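Local coordinates for protein sulfatase (PDB 6USS) that probably hydrolyses sulfate esters as a calcium-dependent arylsulfatase of a human gut bacterium, here with its catalytic position changed by engineering, at residues A[158-162]-A[243-249]; A[147-153]-A[384-388]; A[232-236]-A[297-302]; A[131-137]-A[168-174]; A[97-103]-A[400-404]. The protein carries 1 engineered substitution. All coordinates share one frame; numbering follows the deposited sequence.

Four of the five contacts lie in buried parts of the chain, and interaction 3 is only partly buried. Interactions 1 and 3 share helix 231-247: its C-terminal end meets a sheet strand through aromatic and aliphatic groups, whereas nearer its start it binds helix 283-308 through charges, hydroxyls and waters. Interaction 2 is a mostly apolar helix pair, and a short turn joins its helix 149-155 to the strand of interaction 1. Loops dominate the other two: interaction 4 relies on backbone bonds and interaction 5 on a buttressed salt bridge. Q136 links interactions 2 and 4, and Q400 links 2 and 5. Interactions 1, 2 and 4 also reach the second subunit.

Interaction 1: residues A[158-162]-A[243-249]; sequences YHTIH and LNHAKEY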
# COMPACT_ATOMS: atom_id res chain seq x y z
N TYR A 158 2.82 -12.15 4.58
CA TYR A 158 1.77 -11.71 5.48
C TYR A 158 0.87 -10.67 4.81
O TYR A 158 1.32 -9.88 3.97
CB TYR A 158 2.37 -11.13 6.76
CG TYR A 158 2.63 -12.19 7.81
CD1 TYR A 158 3.69 -13.09 7.66
CD2 TYR A 158 1.81 -12.29 8.94
CE1 TYR A 158 3.94 -14.06 8.61
CE2 TYR A 158 2.06 -13.26 9.89
CZ TYR A 158 3.11 -14.15 9.72
OH TYR A 158 3.34 -15.11 10.69
N HIS A 159 -0.41 -10.70 5.18
CA HIS A 159 -1.35 -9.62 4.85
C HIS A 159 -1.29 -8.61 5.99
O HIS A 159 -1.65 -8.93 7.13
CB HIS A 159 -2.76 -10.16 4.65
CG HIS A 159 -3.79 -9.10 4.44
ND1 HIS A 159 -3.76 -8.22 3.37
CD2 HIS A 159 -4.89 -8.76 5.16
CE1 HIS A 159 -4.79 -7.40 3.44
NE2 HIS A 159 -5.50 -7.71 4.52
N THR A 160 -0.80 -7.40 5.70
CA THR A 160 -0.45 -6.43 6.74
C THR A 160 -1.50 -5.34 6.84
O THR A 160 -1.85 -4.71 5.83
CB THR A 160 0.91 -5.81 6.43
OG1 THR A 160 0.89 -5.28 5.11
CG2 THR A 160 1.99 -6.87 6.49
N ILE A 161 -2.00 -5.11 8.05
CA ILE A 161 -3.07 -4.16 8.30
C ILE A 161 -2.61 -3.17 9.36
O ILE A 161 -2.15 -3.58 10.43
CB ILE A 161 -4.36 -4.86 8.79
CG1 ILE A 161 -4.78 -5.96 7.83
CG2 ILE A 161 -5.46 -3.84 9.02
CD1 ILE A 161 -5.80 -6.89 8.42
N HIS A 162 -2.76 -1.87 9.06
CA HIS A 162 -2.57 -0.80 10.03
C HIS A 162 -3.90 -0.13 10.37
O HIS A 162 -4.67 0.26 9.48
CB HIS A 162 -1.61 0.29 9.54
CG HIS A 162 -1.65 1.52 10.40
ND1 HIS A 162 -0.95 1.63 11.58
CD2 HIS A 162 -2.42 2.63 10.31
CE1 HIS A 162 -1.22 2.79 12.15
NE2 HIS A 162 -2.11 3.42 11.40
N LEU A 243 -10.38 -7.66 9.23
CA LEU A 243 -10.09 -9.04 9.60
C LEU A 243 -11.02 -10.01 8.88
O LEU A 243 -10.59 -11.09 8.45
CB LEU A 243 -10.22 -9.20 11.11
CG LEU A 243 -9.08 -8.68 11.97
CD1 LEU A 243 -9.34 -8.95 13.45
CD2 LEU A 243 -7.77 -9.33 11.55
N ASN A 244 -12.31 -9.66 8.74
CA ASN A 244 -13.19 -10.48 7.92
C ASN A 244 -12.67 -10.57 6.49
O ASN A 244 -12.58 -11.66 5.92
CB ASN A 244 -14.61 -9.94 8.00
CG ASN A 244 -15.26 -10.22 9.36
OD1 ASN A 244 -15.04 -11.27 9.97
ND2 ASN A 244 -16.05 -9.27 9.85
N HIS A 245 -12.27 -9.43 5.91
CA HIS A 245 -11.67 -9.45 4.58
C HIS A 245 -10.41 -10.32 4.56
O HIS A 245 -10.19 -11.06 3.59
CB HIS A 245 -11.34 -8.01 4.14
CG HIS A 245 -11.41 -7.79 2.66
ND1 HIS A 245 -11.85 -6.60 2.11
CD2 HIS A 245 -11.09 -8.59 1.62
CE1 HIS A 245 -11.81 -6.69 0.79
NE2 HIS A 245 -11.35 -7.88 0.46
N ALA A 246 -9.60 -10.27 5.63
CA ALA A 246 -8.38 -11.07 5.68
C ALA A 246 -8.67 -12.57 5.69
O ALA A 246 -7.84 -13.36 5.22
CB ALA A 246 -7.55 -10.68 6.90
N LYS A 247 -9.83 -12.97 6.21
CA LYS A 247 -10.19 -14.38 6.15
C LYS A 247 -10.33 -14.88 4.71
O LYS A 247 -10.17 -16.08 4.46
CB LYS A 247 -11.48 -14.60 6.94
CG LYS A 247 -11.29 -15.04 8.36
CD LYS A 247 -12.59 -15.64 8.91
CE LYS A 247 -12.35 -17.04 9.53
NZ LYS A 247 -13.63 -17.81 9.79
N GLU A 248 -10.60 -13.98 3.75
CA GLU A 248 -10.70 -14.37 2.34
C GLU A 248 -9.37 -14.78 1.73
O GLU A 248 -9.35 -15.50 0.73
CB GLU A 248 -11.26 -13.21 1.50
CG GLU A 248 -12.68 -12.78 1.81
CD GLU A 248 -13.71 -13.81 1.42
OE1 GLU A 248 -13.43 -14.63 0.51
OE2 GLU A 248 -14.80 -13.80 2.03
N TYR A 249 -8.25 -14.31 2.28
CA TYR A 249 -6.95 -14.53 1.67
C TYR A 249 -6.25 -15.69 2.36
O TYR A 249 -6.22 -15.76 3.60
CB TYR A 249 -6.07 -13.30 1.79
CG TYR A 249 -6.61 -12.04 1.17
CD1 TYR A 249 -7.67 -12.07 0.26
CD2 TYR A 249 -6.04 -10.82 1.47
CE1 TYR A 249 -8.15 -10.88 -0.32
CE2 TYR A 249 -6.48 -9.65 0.91
CZ TYR A 249 -7.53 -9.67 0.02
OH TYR A 249 -7.96 -8.47 -0.50
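The aromatic part of this contact is a T-shaped pair between H159 and Y249. The tyrosine presents its CD2-CE2 edge to one face of the imidazole, with Y249 CD2 3.9 Å above the histidine plane and over its centre. The two planes stand 83° apart, and the ring centroids are separated by 5.1 Å. H159 reaches this place because its CG lies anti to the backbone N (chi1 174°), which carries the ring out from the strand toward the end of the helix.

The aliphatic part runs beside the ring pair. The methyl of A246 comes to the H159 ring obliquely, with A246 CB 3.7 Å from H159 CD2. Two residues further along the strand, I161 extends its CD1 between two helix side chains, 4.4 Å from A246 CB and equally far from L243 CD2. L243 leaves its backbone pointing away from the strand, and the end of the side chain returns to make this looser touch.

Polar ends are satisfied by other parts of the structure. H159 ND1 is hydrogen-bonded to E184 OE1, which, with the tyrosine against its face, would limit the rotation of the imidazole, and Y249 OH is bonded to E176 of the second subunit, so the edge-on tyrosine is held from across the dimer interface.

Strand 159-162 and helix 243-247 run antiparallel at 173°, their axes 10.3 Å apart, the usual layering of an alpha/beta fold. Helix 231-247 leads into strand 253-258, which pairs in parallel with strand 159-164, and V185 of the strand flanking the other side also packs on H159 and I161.

Interaction 2: residues A[147-153]-A[384-388]; sequences TSLAEIL and YPSIL
Y384 lies across the start of the helix that begins at L149 and gives its phenolic proton to the backbone carbonyl of T147, with Y384 OH 2.8 Å from T147 O. The carbonyl oxygen sits at the edge of the ring, in its plane, while the hydroxyl stands above the carbonyl plane, 41° out of it. L149 lies alongside the same ring, its CB 3.7 Å from Y384 CD2 and its CD1 over one face. From another direction I152 crosses the tyrosine at about a right angle and brings CD1 to 3.2 Å from Y384 OH.

Beside the ring, leucines and isoleucines fill the space between the helices. L149 and L388 slide past each other in opposite directions, and L149 CD1 comes to 3.4 Å from L388 CD2. That same methyl of L388 also meets I152 CG2 and L153 CD2, each at 3.8 Å, while L153 CD1 touches I387 CG2.

The torsions and the second shell set these groups in place. CG of Y384 is anti to its backbone N (chi1 -179°), which swings the ring over to the neighbouring helix. S148 caps that helix weakly through A150 N and is bonded more firmly to M181 O, while T147 OG1 is tied to V399 N.

Helices 149-155 and 383-390 pack side by side, crossing at -15°; strand 159-164 follows the first, whose E151 makes a salt bridge to K154 of the second subunit. The apolar surfaces thus pack round one polar group, and the buried phenol spends its proton on a carbonyl lying before the helix.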
# COMPACT_ATOMS: atom_id res chain seq x y z
N THR A 147 14.56 -0.18 6.69
CA THR A 147 13.72 -1.24 6.17
C THR A 147 12.62 -1.54 7.19
O THR A 147 12.90 -1.93 8.33
CB THR A 147 14.57 -2.48 5.90
OG1 THR A 147 15.54 -2.16 4.90
CG2 THR A 147 13.70 -3.62 5.41
N SER A 148 11.37 -1.33 6.78
CA SER A 148 10.23 -1.37 7.68
C SER A 148 9.88 -2.79 8.11
O SER A 148 9.95 -3.73 7.32
CB SER A 148 9.00 -0.73 7.04
OG SER A 148 7.91 -0.74 7.96
N LEU A 149 9.46 -2.91 9.37
CA LEU A 149 9.01 -4.20 9.88
C LEU A 149 7.84 -4.75 9.06
O LEU A 149 7.77 -5.96 8.82
CB LEU A 149 8.63 -4.05 11.35
CG LEU A 149 7.87 -5.18 12.06
CD1 LEU A 149 8.66 -6.48 12.14
CD2 LEU A 149 7.50 -4.72 13.45
N ALA A 150 6.91 -3.89 8.64
CA ALA A 150 5.75 -4.35 7.88
C ALA A 150 6.12 -4.76 6.47
O ALA A 150 5.46 -5.63 5.89
CB ALA A 150 4.67 -3.26 7.83
N GLU A 151 7.14 -4.12 5.89
CA GLU A 151 7.64 -4.52 4.57
C GLU A 151 8.17 -5.95 4.60
O GLU A 151 7.93 -6.73 3.67
CB GLU A 151 8.73 -3.55 4.11
CG GLU A 151 9.06 -3.63 2.61
CD GLU A 151 7.91 -3.12 1.72
OE1 GLU A 151 7.29 -2.08 2.07
OE2 GLU A 151 7.63 -3.75 0.67
N ILE A 152 8.89 -6.32 5.67
CA ILE A 152 9.49 -7.64 5.73
C ILE A 152 8.42 -8.71 5.93
O ILE A 152 8.47 -9.78 5.30
CB ILE A 152 10.56 -7.69 6.83
CG1 ILE A 152 11.67 -6.67 6.56
CG2 ILE A 152 11.18 -9.06 6.89
CD1 ILE A 152 12.69 -6.65 7.67
N LEU A 153 7.45 -8.43 6.80
CA LEU A 153 6.29 -9.31 6.93
C LEU A 153 5.54 -9.42 5.60
O LEU A 153 5.24 -10.52 5.15
CB LEU A 153 5.36 -8.79 8.04
CG LEU A 153 5.91 -8.88 9.47
CD1 LEU A 153 4.98 -8.19 10.46
CD2 LEU A 153 6.11 -10.32 9.86
N TYR A 384 10.87 -5.58 17.04
CA TYR A 384 11.11 -5.79 15.61
C TYR A 384 11.69 -7.18 15.32
O TYR A 384 11.04 -7.96 14.61
CB TYR A 384 12.00 -4.66 15.09
CG TYR A 384 12.38 -4.62 13.64
CD1 TYR A 384 13.21 -5.58 13.08
CD2 TYR A 384 11.97 -3.56 12.83
CE1 TYR A 384 13.60 -5.51 11.75
CE2 TYR A 384 12.36 -3.46 11.52
CZ TYR A 384 13.17 -4.44 10.98
OH TYR A 384 13.54 -4.34 9.66
N PRO A 385 12.87 -7.56 15.86
CA PRO A 385 13.32 -8.95 15.66
C PRO A 385 12.34 -9.97 16.21
O PRO A 385 12.25 -11.06 15.65
CB PRO A 385 14.65 -9.03 16.42
CG PRO A 385 14.99 -7.63 16.80
CD PRO A 385 13.72 -6.86 16.84
N SER A 386 11.63 -9.66 17.31
CA SER A 386 10.77 -10.67 17.93
C SER A 386 9.57 -10.99 17.05
O SER A 386 9.18 -12.16 16.91
CB SER A 386 10.29 -10.21 19.31
OG SER A 386 11.38 -9.84 20.13
N ILE A 387 8.98 -9.97 16.44
CA ILE A 387 7.80 -10.21 15.62
C ILE A 387 8.19 -10.96 14.34
O ILE A 387 7.49 -11.87 13.91
CB ILE A 387 7.08 -8.87 15.37
CG1 ILE A 387 6.30 -8.47 16.63
CG2 ILE A 387 6.17 -8.98 14.14
CD1 ILE A 387 5.96 -7.00 16.77
N LEU A 388 9.34 -10.61 13.75
CA LEU A 388 9.82 -11.34 12.58
C LEU A 388 10.09 -12.81 12.91
O LEU A 388 9.83 -13.69 12.08
CB LEU A 388 11.08 -10.66 12.04
CG LEU A 388 10.79 -9.24 11.53
CD1 LEU A 388 12.05 -8.56 11.08
CD2 LEU A 388 9.73 -9.24 10.43

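Interaction 3: residues A[232-236]-A[297-302]; sequences SEALT and KSLGDL
K297 sits between two carboxylates, one from each helix: K297 NZ is 2.7 Å from E233 OE1 across the contact and 2.9 Å from D301 OD2 one turn further along its own helix. The two acids come close in doing so, with E233 OE1 only 4.1 Å from D301 OD2, a spacing the ammonium group would be expected to make tolerable. Its approach to the two differs. At D301 it uses the syn lone pair of OD2, whereas at E233 it meets OE1 on the syn side but 29° out of the carboxylate plane. The lysine chain is extended until its last torsion bends (chi4 -60°) and turns NZ toward both acids. R271 adds a second salt bridge to E233 OE1, so that this oxygen has two basic partners.

Two waters complete the network. One is within hydrogen-bonding distance of E233 OE1 and D301 OD2 and also donates to T236 OG1; the other joins E233 OE2 to D301.

These are neighbouring, nearly parallel helices, crossing at -16° with axes 9.8 Å apart. They belong to the helical layer of the alpha/beta fold and rest on the sheet, where S298 and L302 touch both F39 and M257.

Toward that sheet the chemistry turns to hydroxyls. T236 OG1 gives its proton to S232 O at 2.7 Å, a bond from a side chain back to its own helix, and lies 2.7 Å from S298 OG, which is also bonded to H259 NE2. The methyl of T236 turns to D301 and crosses it at about a right angle, T236 CG2 being 3.6 Å from D301 CB.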
# COMPACT_ATOMS: atom_id res chain seq x y z
N SER A 232 -12.48 5.11 19.41
CA SER A 232 -11.98 3.77 19.72
C SER A 232 -12.95 2.69 19.28
O SER A 232 -12.53 1.58 18.95
CB SER A 232 -11.72 3.64 21.23
OG SER A 232 -11.09 4.80 21.74
N GLU A 233 -14.26 2.99 19.31
CA GLU A 233 -15.25 2.06 18.79
C GLU A 233 -15.19 1.99 17.27
O GLU A 233 -15.17 0.89 16.69
CB GLU A 233 -16.66 2.47 19.26
CG GLU A 233 -17.80 1.51 18.89
CD GLU A 233 -17.60 0.08 19.40
OE1 GLU A 233 -16.99 -0.11 20.48
OE2 GLU A 233 -18.04 -0.87 18.72
N ALA A 234 -15.12 3.15 16.62
CA ALA A 234 -15.00 3.19 15.17
C ALA A 234 -13.77 2.41 14.70
O ALA A 234 -13.84 1.65 13.73
CB ALA A 234 -14.91 4.64 14.68
N LEU A 235 -12.65 2.59 15.39
CA LEU A 235 -11.43 1.89 15.00
C LEU A 235 -11.61 0.38 15.12
O LEU A 235 -11.17 -0.37 14.24
CB LEU A 235 -10.25 2.36 15.85
CG LEU A 235 -9.81 3.81 15.62
CD1 LEU A 235 -8.59 4.17 16.49
CD2 LEU A 235 -9.51 4.02 14.14
N THR A 236 -12.27 -0.07 16.19
CA THR A 236 -12.50 -1.50 16.37
C THR A 236 -13.41 -2.07 15.28
O THR A 236 -13.14 -3.16 14.76
CB THR A 236 -13.09 -1.76 17.76
OG1 THR A 236 -12.31 -1.07 18.74
CG2 THR A 236 -13.08 -3.24 18.06
N LYS A 297 -12.41 -2.39 25.94
CA LYS A 297 -13.52 -2.97 25.20
C LYS A 297 -13.09 -3.34 23.80
O LYS A 297 -13.50 -4.38 23.27
CB LYS A 297 -14.70 -2.00 25.14
CG LYS A 297 -15.86 -2.48 24.29
CD LYS A 297 -16.89 -1.36 24.09
CE LYS A 297 -18.11 -1.83 23.29
NZ LYS A 297 -17.79 -2.30 21.92
N SER A 298 -12.25 -2.50 23.19
CA SER A 298 -11.70 -2.82 21.88
C SER A 298 -10.88 -4.12 21.93
O SER A 298 -11.03 -4.99 21.06
CB SER A 298 -10.86 -1.64 21.38
OG SER A 298 -10.16 -1.95 20.19
N LEU A 299 -10.03 -4.27 22.95
CA LEU A 299 -9.24 -5.49 23.09
C LEU A 299 -10.14 -6.71 23.20
O LEU A 299 -9.92 -7.73 22.54
CB LEU A 299 -8.31 -5.40 24.30
CG LEU A 299 -7.46 -6.65 24.61
CD1 LEU A 299 -6.29 -6.80 23.64
CD2 LEU A 299 -6.97 -6.62 26.02
N GLY A 300 -11.16 -6.61 24.05
CA GLY A 300 -12.12 -7.69 24.16
C GLY A 300 -12.80 -8.01 22.83
O GLY A 300 -13.00 -9.17 22.49
N ASP A 301 -13.15 -6.97 22.07
CA ASP A 301 -13.90 -7.18 20.83
C ASP A 301 -13.07 -7.93 19.80
O ASP A 301 -13.60 -8.81 19.10
CB ASP A 301 -14.38 -5.84 20.25
CG ASP A 301 -15.46 -5.17 21.09
OD1 ASP A 301 -16.14 -5.86 21.89
OD2 ASP A 301 -15.65 -3.95 20.94
N LEU A 302 -11.78 -7.60 19.68
CA LEU A 302 -10.90 -8.38 18.81
C LEU A 302 -10.70 -9.79 19.36
O LEU A 302 -10.67 -10.77 18.59
CB LEU A 302 -9.56 -7.66 18.64
CG LEU A 302 -9.68 -6.26 18.05
CD1 LEU A 302 -8.34 -5.50 18.10
CD2 LEU A 302 -10.23 -6.33 16.62
O HOH W 1 -14.64 -1.26 20.92
O HOH W 2 -16.48 -3.39 18.65

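Interaction 4: residues A[131-137]-A[168-174]; sequences VNGVCQV and FGAVNTP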
# COMPACT_ATOMS: atom_id res chain seq x y z
N VAL A 131 13.41 15.51 12.46
CA VAL A 131 12.06 16.05 12.63
C VAL A 131 11.09 15.41 11.65
O VAL A 131 9.87 15.48 11.85
CB VAL A 131 12.04 17.57 12.44
CG1 VAL A 131 12.82 18.27 13.54
CG2 VAL A 131 12.59 17.94 11.05
N ASN A 132 11.60 14.80 10.58
CA ASN A 132 10.72 14.26 9.56
C ASN A 132 10.43 12.78 9.73
O ASN A 132 9.61 12.24 8.97
CB ASN A 132 11.30 14.51 8.16
CG ASN A 132 11.07 15.93 7.67
OD1 ASN A 132 10.32 16.71 8.27
ND2 ASN A 132 11.74 16.27 6.57
N GLY A 133 11.09 12.11 10.68
CA GLY A 133 10.67 10.77 11.05
C GLY A 133 11.44 9.67 10.35
O GLY A 133 12.66 9.78 10.16
N VAL A 134 10.77 8.60 9.96
CA VAL A 134 11.44 7.53 9.24
C VAL A 134 10.71 7.30 7.92
O VAL A 134 9.53 7.64 7.76
CB VAL A 134 11.50 6.22 10.05
CG1 VAL A 134 12.11 6.49 11.43
CG2 VAL A 134 10.09 5.59 10.16
N CYS A 135 11.42 6.71 6.97
CA CYS A 135 10.85 6.24 5.71
C CYS A 135 11.75 5.13 5.19
O CYS A 135 12.79 4.82 5.78
CB CYS A 135 10.70 7.40 4.72
SG CYS A 135 12.29 8.15 4.27
N GLN A 136 11.35 4.54 4.06
CA GLN A 136 12.12 3.44 3.48
C GLN A 136 12.91 3.86 2.26
O GLN A 136 13.53 3.00 1.63
CB GLN A 136 11.20 2.27 3.11
CG GLN A 136 10.45 1.64 4.26
CD GLN A 136 9.82 0.30 3.86
OE1 GLN A 136 10.46 -0.76 3.99
NE2 GLN A 136 8.58 0.35 3.36
N VAL A 137 12.90 5.14 1.90
CA VAL A 137 13.62 5.63 0.73
C VAL A 137 14.77 6.53 1.18
O VAL A 137 14.75 7.03 2.32
CB VAL A 137 12.68 6.37 -0.22
CG1 VAL A 137 11.76 5.37 -0.87
CG2 VAL A 137 11.88 7.40 0.54
N PHE A 168 4.62 7.92 11.95
CA PHE A 168 5.94 7.43 11.56
C PHE A 168 6.76 8.47 10.81
O PHE A 168 8.00 8.40 10.83
CB PHE A 168 5.84 6.20 10.65
CG PHE A 168 5.26 4.98 11.31
CD1 PHE A 168 5.78 4.49 12.51
CD2 PHE A 168 4.19 4.31 10.72
CE1 PHE A 168 5.24 3.35 13.11
CE2 PHE A 168 3.64 3.16 11.32
CZ PHE A 168 4.16 2.68 12.51
N GLY A 169 6.11 9.39 10.10
CA GLY A 169 6.81 10.39 9.32
C GLY A 169 6.06 11.71 9.38
O GLY A 169 4.85 11.75 9.62
N ALA A 170 6.81 12.79 9.18
CA ALA A 170 6.18 14.10 9.23
C ALA A 170 5.21 14.24 8.07
O ALA A 170 5.28 13.51 7.08
CB ALA A 170 7.24 15.21 9.19
N VAL A 171 4.28 15.19 8.20
CA VAL A 171 3.33 15.44 7.12
C VAL A 171 4.09 15.82 5.85
O VAL A 171 5.12 16.51 5.90
CB VAL A 171 2.32 16.52 7.54
CG1 VAL A 171 2.92 17.93 7.45
CG2 VAL A 171 1.04 16.40 6.71
N ASN A 172 3.60 15.32 4.70
CA ASN A 172 4.23 15.54 3.39
C ASN A 172 5.68 15.03 3.31
O ASN A 172 6.50 15.61 2.59
CB ASN A 172 4.20 17.02 2.98
CG ASN A 172 2.80 17.53 2.79
OD1 ASN A 172 1.96 16.85 2.20
ND2 ASN A 172 2.53 18.72 3.30
N THR A 173 5.99 13.96 4.04
CA THR A 173 7.18 13.15 3.79
C THR A 173 6.75 11.69 3.60
O THR A 173 5.67 11.30 4.05
CB THR A 173 8.22 13.28 4.92
OG1 THR A 173 7.71 12.71 6.14
CG2 THR A 173 8.56 14.75 5.15
N PRO A 174 7.55 10.87 2.90
CA PRO A 174 7.07 9.52 2.52
C PRO A 174 6.53 8.68 3.67
O PRO A 174 5.54 7.96 3.48
CB PRO A 174 8.30 8.87 1.88
CG PRO A 174 9.08 10.02 1.32
CD PRO A 174 8.86 11.18 2.29
O HOH W 3 9.21 10.17 6.21
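G133 and G169 face each other at the tight part of this contact, their CA atoms 4.2 Å apart in a single, non-hydrogen-bonded antiparallel bridge. A side chain at G133 would run into F168 O and G169 CA; its absence lets the backbones close up. Two nearly straight bonds flank the pair, A170 N to N132 O and V134 N to F168 O, both 2.9 Å, but A170 N stands 54° out of the N132 carbonyl plane while V134 N comes nearly along the F168 C=O direction. The methyl of A170 packs on N132, whose OD1 is bonded to G114 N.

Toward P174 the segments draw apart. A water bridges them, donating to V134 O and T173 OG1, and beyond it only apolar touches remain, such as V137 CG2 to P174 CG at 3.9 Å. Q251 of the second subunit packs on this corner.

The loop after strand 159-164 is thus bridged to strand 133-135, which pairs in parallel with strand 143-145, and the F168 side chain lies about 11 Å from the bound calcium ion. T173 OG1 also donates to A170 O across a type II turn, so backbone bonds and one shared hydroxyl carry most of the polar linkage.

Interaction 5: residues A[97-103]-A[400-404]; sequences TGTNAAR and QPIDG
R103 grips D403 side-on, NE to OD2 and NH2 to OD1, both at 2.6 Å. The guanidinium and carboxylate planes lie 13° apart, each aspartate oxygen offering its syn lone pair, so the pair is nearly coplanar and its two bonds resist rotation of either group. A bend in the arginine at chi3 (-56°) turns the flat end toward the aspartate. P401 covers one face of the guanidinium, its CG 3.7 Å above the plane and offset toward the rim.

D403 OD2 has a second donor. N100 N approaches it on the anti side, 3.0 Å away and 20° out of the carboxylate plane, so the acid joins the arginine to the backbone just before helix 101-104. N100 is the N-cap of that helix, its OD1 accepting from A102 N, while its ND2 is held by Y424 O and E381.

Q400 comes from the other end of the loop. Its NE2 donates to T97 O at 2.9 Å, with the carbonyl oxygen almost in the amide plane, and its OE1 accepts from the backbone N of T147; the two bonds fix which way round the amide lies. Between these ends G98 O receives G404 N at 3.1 Å and, more weakly, D403 N, while the end of I402 folds back and packs its CD1 against T97 O.

G98, with positive phi, ends helix 88-97. T97 and G98 match the closing Thr-Gly of the sulfatase signature (C/S)xPxRxxxxTG, whose first position, naturally serine, is the engineered C88; loop 400-404 thus packs on the C-terminal end of helix 88-97, whose other end carries C88 of the calcium site.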
# COMPACT_ATOMS: atom_id res chain seq x y z
N THR A 97 11.45 0.22 12.97
CA THR A 97 12.77 0.11 12.38
C THR A 97 13.72 -0.79 13.14
O THR A 97 14.83 -1.03 12.66
CB THR A 97 13.44 1.49 12.26
OG1 THR A 97 13.75 2.00 13.57
CG2 THR A 97 12.57 2.50 11.50
N GLY A 98 13.36 -1.26 14.34
CA GLY A 98 14.26 -2.11 15.10
C GLY A 98 15.52 -1.42 15.58
O GLY A 98 16.48 -2.08 15.95
N THR A 99 15.50 -0.09 15.60
CA THR A 99 16.63 0.76 15.90
C THR A 99 16.39 1.43 17.25
O THR A 99 15.26 1.80 17.56
CB THR A 99 16.79 1.81 14.77
OG1 THR A 99 17.47 1.23 13.65
CG2 THR A 99 17.54 3.01 15.22
N ASN A 100 17.45 1.53 18.06
CA ASN A 100 17.37 2.34 19.27
C ASN A 100 17.21 3.82 18.92
O ASN A 100 17.75 4.30 17.92
CB ASN A 100 18.62 2.14 20.14
CG ASN A 100 18.62 3.03 21.38
OD1 ASN A 100 19.26 4.08 21.40
ND2 ASN A 100 17.90 2.62 22.42
N ALA A 101 16.46 4.55 19.76
CA ALA A 101 16.12 5.93 19.42
C ALA A 101 17.36 6.81 19.21
O ALA A 101 17.36 7.71 18.36
CB ALA A 101 15.21 6.52 20.50
N ALA A 102 18.43 6.55 19.96
CA ALA A 102 19.62 7.38 19.82
C ALA A 102 20.15 7.31 18.40
O ALA A 102 20.61 8.32 17.86
CB ALA A 102 20.70 6.94 20.82
N ARG A 103 20.04 6.14 17.76
CA ARG A 103 20.53 5.98 16.41
C ARG A 103 19.60 6.59 15.36
O ARG A 103 20.08 7.22 14.41
CB ARG A 103 20.75 4.50 16.11
CG ARG A 103 21.26 4.23 14.72
CD ARG A 103 21.05 2.80 14.31
NE ARG A 103 21.65 1.84 15.23
CZ ARG A 103 22.96 1.61 15.29
NH1 ARG A 103 23.79 2.26 14.49
NH2 ARG A 103 23.44 0.72 16.15
N GLN A 400 19.39 -0.73 7.60
CA GLN A 400 19.87 -0.18 8.85
C GLN A 400 20.25 -1.29 9.81
O GLN A 400 19.68 -2.39 9.75
CB GLN A 400 18.80 0.71 9.51
CG GLN A 400 17.70 -0.07 10.24
CD GLN A 400 16.74 -0.82 9.30
OE1 GLN A 400 16.97 -0.90 8.09
NE2 GLN A 400 15.66 -1.34 9.86
N PRO A 401 21.18 -1.04 10.74
CA PRO A 401 21.47 -2.03 11.79
C PRO A 401 20.25 -2.25 12.67
O PRO A 401 19.43 -1.34 12.86
CB PRO A 401 22.62 -1.40 12.59
CG PRO A 401 23.10 -0.26 11.78
CD PRO A 401 21.93 0.20 10.95
N ILE A 402 20.14 -3.45 13.23
CA ILE A 402 19.03 -3.79 14.11
C ILE A 402 19.54 -3.83 15.54
O ILE A 402 20.27 -4.75 15.93
CB ILE A 402 18.38 -5.13 13.72
CG1 ILE A 402 17.97 -5.09 12.26
CG2 ILE A 402 17.16 -5.39 14.60
CD1 ILE A 402 16.86 -4.12 11.99
N ASP A 403 19.14 -2.83 16.34
CA ASP A 403 19.53 -2.77 17.74
C ASP A 403 18.66 -3.65 18.65
O ASP A 403 19.13 -4.11 19.69
CB ASP A 403 19.51 -1.32 18.20
CG ASP A 403 20.43 -0.43 17.35
OD1 ASP A 403 21.63 -0.74 17.24
OD2 ASP A 403 19.96 0.56 16.76
N GLY A 404 17.41 -3.90 18.27
CA GLY A 404 16.56 -4.76 19.09
C GLY A 404 17.14 -6.15 19.25
O GLY A 404 17.87 -6.65 18.39